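PDB 3HUL: homoserine kinase from Listeria monocytogenes, which probably catalyses the ATP-dependent phosphorylation of L-homoserine to O-phospho-L-homoserine, the fourth step of threonine synthesis from aspartate. Local coordinates for residues C155-E165 and P249-A260; N13-C21 and S189-A197. All blocks are in the same frame, centred on the assembly; numbering follows the deposited sequence.

In the fold
From the N terminus, the loop 13-21, between strands 3-12 and 21-25 of the mixed sheet, comes first. Its partner, in helix 181-198, lies 168 residues on, and contact 2 closes that loop. Strand 156-161 lies inside this loop, but it pairs with strand 251-255, beyond the helix. Contact 1 closes a second loop, its nearest ends 84 residues apart, and the two contacts cross along the chain. Contact 1 joins the two inner strands of the four-stranded antiparallel sheet in the C-terminal half. Contact 2 ties a loop of the N-terminal half to a helix from the C-terminal half. Their centres are about 19 Å apart, and F254 of contact 1 packs on L14 of contact 2.

Contact 1: C155-E165 and P249-A260; sequences CALIAFIPKAE and PTVLVFAPRNLA
A156, I158 and F160 pair with A255, V253 and V251 as neighbouring antiparallel strands. Each is a hydrogen-bonded pair with two backbone bonds. V253 N to I158 O is 2.8 Å, and V251 N to F160 O is longer at 3.3 Å. L157 with F254 and A159 with L252 are the non-hydrogen-bonded pairs between them.

L157 can be followed outward from the sheet. Its CB lies 3.9 Å from V253 O. CG is anti to the carbonyl carbon (chi1 -68°) and runs beside the F254 side chain, near CD1 and CE1. The CD2 branch then reaches over one face of the F254 ring. L157 CD2 lies 3.9 Å from the centroid of the F254 ring and 30° off its normal, a CH-pi contact. The same CD2 also meets L252 CD1. C155 SG approaches that ring differently, at the edge near its plane, 3.9 Å from F254 CD1. On the face of the sheet that carries L157 and F254, A159 CB packs on L252 CD2 at 3.6 Å.

The other face carries I158, F160, V251 and V253. The edge of the F160 ring meets V253 CG2 through CE2. Helices 227-235 and 260-268 cover this face. A156 CB touches A260 CB at 3.7 Å, where 249-260 runs into helix 260-268.

Past the strands, P162 CG packs on P249 CB. E165 OE2 passes P249 CB, but its hydrogen bond goes to Q222. P162 O is bound by R84, and T250 also touches R84, a predicted ATP-binding residue. T250 OG1 is buried with no partner in the model.

The arrangement is the central strand pair of an antiparallel sheet backed by helices, in the C-terminal half of a GHMP kinase, with one end beside the predicted nucleotide site.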
loop_
_atom_site.group_PDB
_atom_site.type_symbol
_atom_site.label_atom_id
_atom_site.label_comp_id
_atom_site.label_asym_id
_atom_site.label_seq_id
_atom_site.Cartn_x
_atom_site.Cartn_y
_atom_site.Cartn_z
ATOM N N CYS A 155 -5.660 10.377 11.318
ATOM C CA CYS A 155 -6.760 11.329 11.151
ATOM C C CYS A 155 -7.762 11.242 12.291
ATOM O O CYS A 155 -8.239 10.143 12.620
ATOM C CB CYS A 155 -7.498 11.080 9.834
ATOM S SG CYS A 155 -8.704 12.348 9.354
ATOM N N ALA A 156 -8.071 12.395 12.891
ATOM C CA ALA A 156 -9.231 12.522 13.747
ATOM C C ALA A 156 -10.298 13.412 13.096
ATOM O O ALA A 156 -10.024 14.160 12.164
ATOM C CB ALA A 156 -8.845 13.054 15.118
ATOM N N LEU A 157 -11.528 13.292 13.553
ATOM C CA LEU A 157 -12.585 14.112 12.973
ATOM C C LEU A 157 -13.294 14.970 14.024
ATOM O O LEU A 157 -13.598 14.509 15.126
ATOM C CB LEU A 157 -13.593 13.246 12.234
ATOM C CG LEU A 157 -13.076 12.563 10.962
ATOM C CD1 LEU A 157 -12.473 11.186 11.320
ATOM C CD2 LEU A 157 -14.206 12.429 9.989
ATOM N N ILE A 158 -13.535 16.226 13.681
ATOM C CA ILE A 158 -14.350 17.064 14.534
ATOM C C ILE A 158 -15.683 17.281 13.847
ATOM O O ILE A 158 -15.748 17.838 12.759
ATOM C CB ILE A 158 -13.667 18.412 14.866
ATOM C CG1 ILE A 158 -12.548 18.210 15.892
ATOM C CG2 ILE A 158 -14.673 19.390 15.412
ATOM C CD1 ILE A 158 -11.205 17.905 15.282
ATOM N N ALA A 159 -16.742 16.825 14.499
ATOM C CA ALA A 159 -18.078 16.871 13.930
ATOM C C ALA A 159 -18.879 18.025 14.532
ATOM O O ALA A 159 -19.036 18.113 15.760
ATOM C CB ALA A 159 -18.789 15.558 14.194
ATOM N N PHE A 160 -19.379 18.899 13.671
ATOM C CA PHE A 160 -20.402 19.849 14.086
ATOM C C PHE A 160 -21.742 19.190 13.859
ATOM O O PHE A 160 -22.207 19.091 12.719
ATOM C CB PHE A 160 -20.361 21.104 13.237
ATOM C CG PHE A 160 -19.229 22.019 13.540
ATOM C CD1 PHE A 160 -19.429 23.138 14.332
ATOM C CD2 PHE A 160 -17.960 21.795 12.985
ATOM C CE1 PHE A 160 -18.391 24.024 14.584
ATOM C CE2 PHE A 160 -16.918 22.665 13.233
ATOM C CZ PHE A 160 -17.128 23.783 14.042
ATOM N N ILE A 161 -22.366 18.740 14.936
ATOM C CA ILE A 161 -23.645 18.076 14.833
ATOM C C ILE A 161 -24.788 19.036 15.240
ATOM O O ILE A 161 -24.986 19.287 16.440
ATOM C CB ILE A 161 -23.640 16.814 15.690
ATOM C CG1 ILE A 161 -22.550 15.863 15.176
ATOM C CG2 ILE A 161 -25.038 16.164 15.716
ATOM C CD1 ILE A 161 -22.234 14.771 16.115
ATOM N N PRO A 162 -25.519 19.593 14.242
ATOM C CA PRO A 162 -26.670 20.443 14.579
ATOM C C PRO A 162 -27.924 19.589 14.746
ATOM O O PRO A 162 -27.863 18.352 14.684
ATOM C CB PRO A 162 -26.815 21.333 13.345
ATOM C CG PRO A 162 -26.381 20.423 12.195
ATOM C CD PRO A 162 -25.451 19.343 12.788
ATOM N N LYS A 163 -29.045 20.259 14.970
ATOM C CA LYS A 163 -30.363 19.638 15.047
ATOM C C LYS A 163 -30.730 19.087 13.681
ATOM O O LYS A 163 -30.190 19.545 12.665
ATOM C CB LYS A 163 -31.391 20.718 15.450
ATOM C CG LYS A 163 -31.089 21.371 16.822
ATOM C CD LYS A 163 -31.350 20.371 17.926
ATOM C CE LYS A 163 -31.321 21.014 19.303
ATOM N NZ LYS A 163 -31.522 19.949 20.320
ATOM N N ALA A 164 -31.653 18.128 13.648
ATOM C CA ALA A 164 -32.220 17.670 12.385
ATOM C C ALA A 164 -32.663 18.874 11.552
ATOM O O ALA A 164 -33.065 19.899 12.100
ATOM C CB ALA A 164 -33.391 16.706 12.624
ATOM N N GLU A 165 -32.529 18.763 10.234
ATOM C CA GLU A 165 -33.027 19.785 9.306
ATOM C C GLU A 165 -34.543 19.982 9.507
ATOM O O GLU A 165 -35.292 19.014 9.702
ATOM C CB GLU A 165 -32.723 19.368 7.871
ATOM C CG GLU A 165 -32.536 20.515 6.852
ATOM C CD GLU A 165 -31.314 21.384 7.112
ATOM O OE1 GLU A 165 -31.322 22.577 6.693
ATOM O OE2 GLU A 165 -30.351 20.892 7.739
ATOM N N PRO A 249 -26.921 17.334 7.642
ATOM C CA PRO A 249 -26.332 18.649 7.816
ATOM C C PRO A 249 -25.019 18.710 8.625
ATOM O O PRO A 249 -24.406 19.780 8.706
ATOM C CB PRO A 249 -27.440 19.434 8.534
ATOM C CG PRO A 249 -28.254 18.396 9.252
ATOM C CD PRO A 249 -27.943 17.044 8.669
ATOM N N THR A 250 -24.569 17.604 9.220
ATOM C CA THR A 250 -23.318 17.732 9.978
ATOM C C THR A 250 -22.136 18.063 9.072
ATOM O O THR A 250 -22.132 17.706 7.888
ATOM C CB THR A 250 -22.995 16.600 11.018
ATOM O OG1 THR A 250 -21.962 15.733 10.535
ATOM C CG2 THR A 250 -24.171 15.862 11.434
ATOM N N VAL A 251 -21.190 18.817 9.638
ATOM C CA VAL A 251 -19.959 19.212 8.981
ATOM C C VAL A 251 -18.843 18.474 9.720
ATOM O O VAL A 251 -18.831 18.407 10.967
ATOM C CB VAL A 251 -19.731 20.743 9.035
ATOM C CG1 VAL A 251 -18.353 21.132 8.476
ATOM C CG2 VAL A 251 -20.824 21.504 8.257
ATOM N N LEU A 252 -17.950 17.858 8.944
ATOM C CA LEU A 252 -16.771 17.215 9.499
ATOM C C LEU A 252 -15.503 17.970 9.154
ATOM O O LEU A 252 -15.320 18.425 8.020
ATOM C CB LEU A 252 -16.649 15.753 9.038
ATOM C CG LEU A 252 -17.756 14.795 9.455
ATOM C CD1 LEU A 252 -17.692 13.528 8.604
ATOM C CD2 LEU A 252 -17.718 14.441 10.954
ATOM N N VAL A 253 -14.630 18.092 10.150
ATOM C CA VAL A 253 -13.329 18.673 9.969
ATOM C C VAL A 253 -12.362 17.503 10.052
ATOM O O VAL A 253 -12.385 16.736 10.999
ATOM C CB VAL A 253 -13.006 19.716 11.082
ATOM C CG1 VAL A 253 -11.533 20.193 11.027
ATOM C CG2 VAL A 253 -13.988 20.928 11.024
ATOM N N PHE A 254 -11.511 17.363 9.050
ATOM C CA PHE A 254 -10.518 16.279 9.062
ATOM C C PHE A 254 -9.174 16.878 9.506
ATOM O O PHE A 254 -8.752 17.883 8.963
ATOM C CB PHE A 254 -10.410 15.626 7.663
ATOM C CG PHE A 254 -11.680 14.892 7.212
ATOM C CD1 PHE A 254 -11.742 13.492 7.239
ATOM C CD2 PHE A 254 -12.789 15.599 6.752
ATOM C CE1 PHE A 254 -12.921 12.804 6.839
ATOM C CE2 PHE A 254 -13.966 14.941 6.332
ATOM C CZ PHE A 254 -14.032 13.524 6.382
ATOM N N ALA A 255 -8.503 16.259 10.469
ATOM C CA ALA A 255 -7.282 16.857 11.051
ATOM C C ALA A 255 -6.294 15.834 11.554
ATOM O O ALA A 255 -6.688 14.764 11.979
ATOM C CB ALA A 255 -7.674 17.789 12.229
ATOM N N PRO A 256 -4.996 16.171 11.537
ATOM C CA PRO A 256 -3.997 15.315 12.171
ATOM C C PRO A 256 -4.461 14.964 13.591
ATOM O O PRO A 256 -5.085 15.811 14.290
ATOM C CB PRO A 256 -2.771 16.212 12.252
ATOM C CG PRO A 256 -2.927 17.165 11.132
ATOM C CD PRO A 256 -4.400 17.396 10.976
ATOM N N ARG A 257 -4.178 13.739 14.020
ATOM C CA ARG A 257 -4.593 13.322 15.349
ATOM C C ARG A 257 -4.044 14.154 16.495
ATOM O O ARG A 257 -4.735 14.331 17.490
ATOM C CB ARG A 257 -4.290 11.859 15.626
ATOM C CG ARG A 257 -5.557 11.053 15.800
ATOM C CD ARG A 257 -5.375 9.947 16.809
ATOM N NE ARG A 257 -5.318 8.665 16.122
ATOM C CZ ARG A 257 -5.535 7.490 16.709
ATOM N NH1 ARG A 257 -5.812 7.433 18.004
ATOM N NH2 ARG A 257 -5.475 6.370 15.988
ATOM N N ASN A 258 -2.822 14.654 16.375
ATOM C CA ASN A 258 -2.234 15.430 17.470
ATOM C C ASN A 258 -2.996 16.740 17.690
ATOM O O ASN A 258 -2.907 17.318 18.743
ATOM C CB ASN A 258 -0.743 15.703 17.227
ATOM C CG ASN A 258 -0.506 16.613 16.042
ATOM O OD1 ASN A 258 -0.563 16.197 14.894
ATOM N ND2 ASN A 258 -0.213 17.853 16.319
ATOM N N LEU A 259 -3.763 17.162 16.688
ATOM C CA LEU A 259 -4.487 18.425 16.722
ATOM C C LEU A 259 -5.917 18.296 17.228
ATOM O O LEU A 259 -6.571 19.305 17.465
ATOM C CB LEU A 259 -4.545 19.040 15.330
ATOM C CG LEU A 259 -3.438 19.948 14.815
ATOM C CD1 LEU A 259 -3.843 20.452 13.448
ATOM C CD2 LEU A 259 -3.205 21.140 15.789
ATOM N N ALA A 260 -6.409 17.069 17.366
ATOM C CA ALA A 260 -7.821 16.827 17.685
ATOM C C ALA A 260 -8.358 17.673 18.857
ATOM O O ALA A 260 -9.328 18.425 18.703
ATOM C CB ALA A 260 -8.054 15.327 17.963
#

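Contact 2: N13-C21 and S189-A197; sequences NLGPGFDSC and SIANVMIAA
The chain at L14-G17 folds into a type II' beta turn and lays P16 against helix 181-198, with the alpha carbons of P16 and A191 5.1 Å apart. G17 centres an inverse gamma turn, and its carbonyl takes bonds from both S20 N and C21 N. The loop between strands 3-12 and 21-25 thus packs on the helix by apolar contact. No hydrogen bond crosses to the helix.

P16 and I190 meet at about a right angle. I190 CG2 presses on P16 CG at 3.3 Å, tighter than usual carbon contact. A191 CB lies over the flat face of the P16 carbonyl, 3.8 Å from P16 O. M194 extends from the helix with CG anti to the backbone N (chi1 177°) and bends only at chi3. The bend brings M194 CE to 3.1 Å from L14 O. M194 SD lies near G15 CA. C21 SG touches both M194 CE and I195 CD1, the latter at 4.0 Å.

N192 hydrogen-bonds S20 of the third subunit, so the contact is part of a subunit interface. W215 donates a hydrogen bond to P16 O, and helix 203-210 packs on I190 and M194 through M209. Strand 135-141 meets C21 and I195 through W135.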
loop_
_atom_site.group_PDB
_atom_site.type_symbol
_atom_site.label_atom_id
_atom_site.label_comp_id
_atom_site.label_asym_id
_atom_site.label_seq_id
_atom_site.Cartn_x
_atom_site.Cartn_y
_atom_site.Cartn_z
ATOM N N ASN A 13 -19.971 9.789 0.753
ATOM C CA ASN A 13 -19.883 10.844 -0.246
ATOM C C ASN A 13 -18.654 11.698 0.072
ATOM O O ASN A 13 -18.698 12.927 -0.013
ATOM C CB ASN A 13 -21.201 11.667 -0.261
ATOM C CG ASN A 13 -21.258 12.696 -1.395
ATOM O OD1 ASN A 13 -21.918 13.743 -1.278
ATOM N ND2 ASN A 13 -20.568 12.411 -2.492
ATOM N N LEU A 14 -17.575 11.019 0.467
ATOM C CA LEU A 14 -16.295 11.650 0.777
ATOM C C LEU A 14 -15.737 12.330 -0.462
ATOM O O LEU A 14 -15.395 11.662 -1.440
ATOM C CB LEU A 14 -15.272 10.619 1.273
ATOM C CG LEU A 14 -14.945 10.379 2.757
ATOM C CD1 LEU A 14 -13.561 9.709 2.834
ATOM C CD2 LEU A 14 -14.938 11.659 3.595
ATOM N N GLY A 15 -15.662 13.658 -0.419
ATOM C CA GLY A 15 -15.290 14.447 -1.579
ATOM C C GLY A 15 -16.187 14.189 -2.784
ATOM O O GLY A 15 -17.402 14.018 -2.637
ATOM N N PRO A 16 -15.582 14.118 -3.987
ATOM C CA PRO A 16 -16.377 13.761 -5.127
ATOM C C PRO A 16 -16.539 12.248 -5.245
ATOM O O PRO A 16 -16.991 11.777 -6.286
ATOM C CB PRO A 16 -15.577 14.339 -6.302
ATOM C CG PRO A 16 -14.393 15.038 -5.689
ATOM C CD PRO A 16 -14.191 14.346 -4.390
ATOM N N GLY A 17 -16.241 11.496 -4.181
ATOM C CA GLY A 17 -16.548 10.053 -4.152
ATOM C C GLY A 17 -18.033 9.741 -3.965
ATOM O O GLY A 17 -18.419 8.912 -3.128
ATOM N N PHE A 18 -18.868 10.405 -4.774
ATOM C CA PHE A 18 -20.317 10.287 -4.689
ATOM C C PHE A 18 -20.809 8.859 -4.856
ATOM O O PHE A 18 -20.452 8.180 -5.830
ATOM C CB PHE A 18 -20.998 11.234 -5.687
ATOM C CG PHE A 18 -22.470 11.415 -5.422
ATOM C CD1 PHE A 18 -22.912 12.307 -4.430
ATOM C CD2 PHE A 18 -23.410 10.673 -6.128
ATOM C CE1 PHE A 18 -24.285 12.471 -4.168
ATOM C CE2 PHE A 18 -24.780 10.821 -5.867
ATOM C CZ PHE A 18 -25.220 11.726 -4.895
ATOM N N ASP A 19 -21.618 8.394 -3.900
ATOM C CA ASP A 19 -22.084 7.000 -3.892
ATOM C C ASP A 19 -20.920 5.972 -3.978
ATOM O O ASP A 19 -21.089 4.841 -4.485
ATOM C CB ASP A 19 -23.123 6.739 -5.000
ATOM C CG ASP A 19 -24.518 7.274 -4.658
ATOM O OD1 ASP A 19 -24.733 7.839 -3.553
ATOM O OD2 ASP A 19 -25.420 7.117 -5.515
ATOM N N SER A 20 -19.747 6.361 -3.480
ATOM C CA SER A 20 -18.573 5.532 -3.640
ATOM C C SER A 20 -17.709 5.401 -2.387
ATOM O O SER A 20 -17.433 4.280 -1.935
ATOM C CB SER A 20 -17.745 6.017 -4.825
ATOM O OG SER A 20 -16.583 5.218 -4.948
ATOM N N CYS A 21 -17.257 6.533 -1.850
ATOM C CA CYS A 21 -16.330 6.513 -0.729
ATOM C C CYS A 21 -17.032 6.834 0.596
ATOM O O CYS A 21 -17.852 7.768 0.690
ATOM C CB CYS A 21 -15.177 7.510 -0.969
ATOM S SG CYS A 21 -14.220 7.178 -2.490
ATOM N N SER A 189 -11.925 12.511 -11.937
ATOM C CA SER A 189 -10.472 12.633 -11.809
ATOM C C SER A 189 -10.095 13.194 -10.451
ATOM O O SER A 189 -9.078 12.822 -9.893
ATOM C CB SER A 189 -9.882 13.462 -12.956
ATOM O OG SER A 189 -10.288 14.815 -12.845
ATOM N N ILE A 190 -10.955 14.029 -9.882
ATOM C CA ILE A 190 -10.713 14.585 -8.539
ATOM C C ILE A 190 -10.844 13.545 -7.413
ATOM O O ILE A 190 -10.071 13.550 -6.442
ATOM C CB ILE A 190 -11.654 15.804 -8.287
ATOM C CG1 ILE A 190 -11.375 16.918 -9.316
ATOM C CG2 ILE A 190 -11.553 16.319 -6.826
ATOM C CD1 ILE A 190 -9.909 17.396 -9.388
ATOM N N ALA A 191 -11.848 12.669 -7.521
ATOM C CA ALA A 191 -11.980 11.581 -6.565
ATOM C C ALA A 191 -10.787 10.605 -6.726
ATOM O O ALA A 191 -10.220 10.151 -5.743
ATOM C CB ALA A 191 -13.311 10.873 -6.765
ATOM N N ASN A 192 -10.419 10.302 -7.966
ATOM C CA ASN A 192 -9.243 9.453 -8.261
ATOM C C ASN A 192 -7.998 9.989 -7.555
ATOM O O ASN A 192 -7.299 9.249 -6.876
ATOM C CB ASN A 192 -8.941 9.412 -9.752
ATOM C CG ASN A 192 -10.024 8.771 -10.566
ATOM O OD1 ASN A 192 -10.959 8.163 -10.037
ATOM N ND2 ASN A 192 -9.880 8.859 -11.894
ATOM N N VAL A 193 -7.737 11.283 -7.715
ATOM C CA VAL A 193 -6.592 11.924 -7.081
ATOM C C VAL A 193 -6.685 11.875 -5.545
ATOM O O VAL A 193 -5.705 11.553 -4.864
ATOM C CB VAL A 193 -6.386 13.379 -7.607
ATOM C CG1 VAL A 193 -5.296 14.102 -6.792
ATOM C CG2 VAL A 193 -5.978 13.340 -9.070
ATOM N N MET A 194 -7.877 12.139 -5.009
ATOM C CA MET A 194 -8.127 12.080 -3.564
ATOM C C MET A 194 -7.741 10.700 -3.060
ATOM O O MET A 194 -6.981 10.587 -2.096
ATOM C CB MET A 194 -9.595 12.351 -3.245
ATOM C CG MET A 194 -9.971 12.250 -1.749
ATOM S SD MET A 194 -11.751 12.443 -1.370
ATOM C CE MET A 194 -12.409 10.851 -1.851
ATOM N N ILE A 195 -8.251 9.649 -3.709
ATOM C CA ILE A 195 -7.926 8.277 -3.308
ATOM C C ILE A 195 -6.407 8.005 -3.411
ATOM O O ILE A 195 -5.786 7.518 -2.478
ATOM C CB ILE A 195 -8.718 7.230 -4.156
ATOM C CG1 ILE A 195 -10.222 7.297 -3.862
ATOM C CG2 ILE A 195 -8.191 5.847 -3.930
ATOM C CD1 ILE A 195 -11.102 6.780 -5.030
ATOM N N ALA A 196 -5.805 8.343 -4.541
ATOM C CA ALA A 196 -4.368 8.138 -4.701
ATOM C C ALA A 196 -3.540 8.902 -3.639
ATOM O O ALA A 196 -2.527 8.401 -3.148
ATOM C CB ALA A 196 -3.940 8.545 -6.088
ATOM N N ALA A 197 -3.977 10.100 -3.275
ATOM C CA ALA A 197 -3.221 10.924 -2.321
ATOM C C ALA A 197 -3.291 10.371 -0.923
ATOM O O ALA A 197 -2.300 10.439 -0.168
ATOM C CB ALA A 197 -3.697 12.428 -2.368
#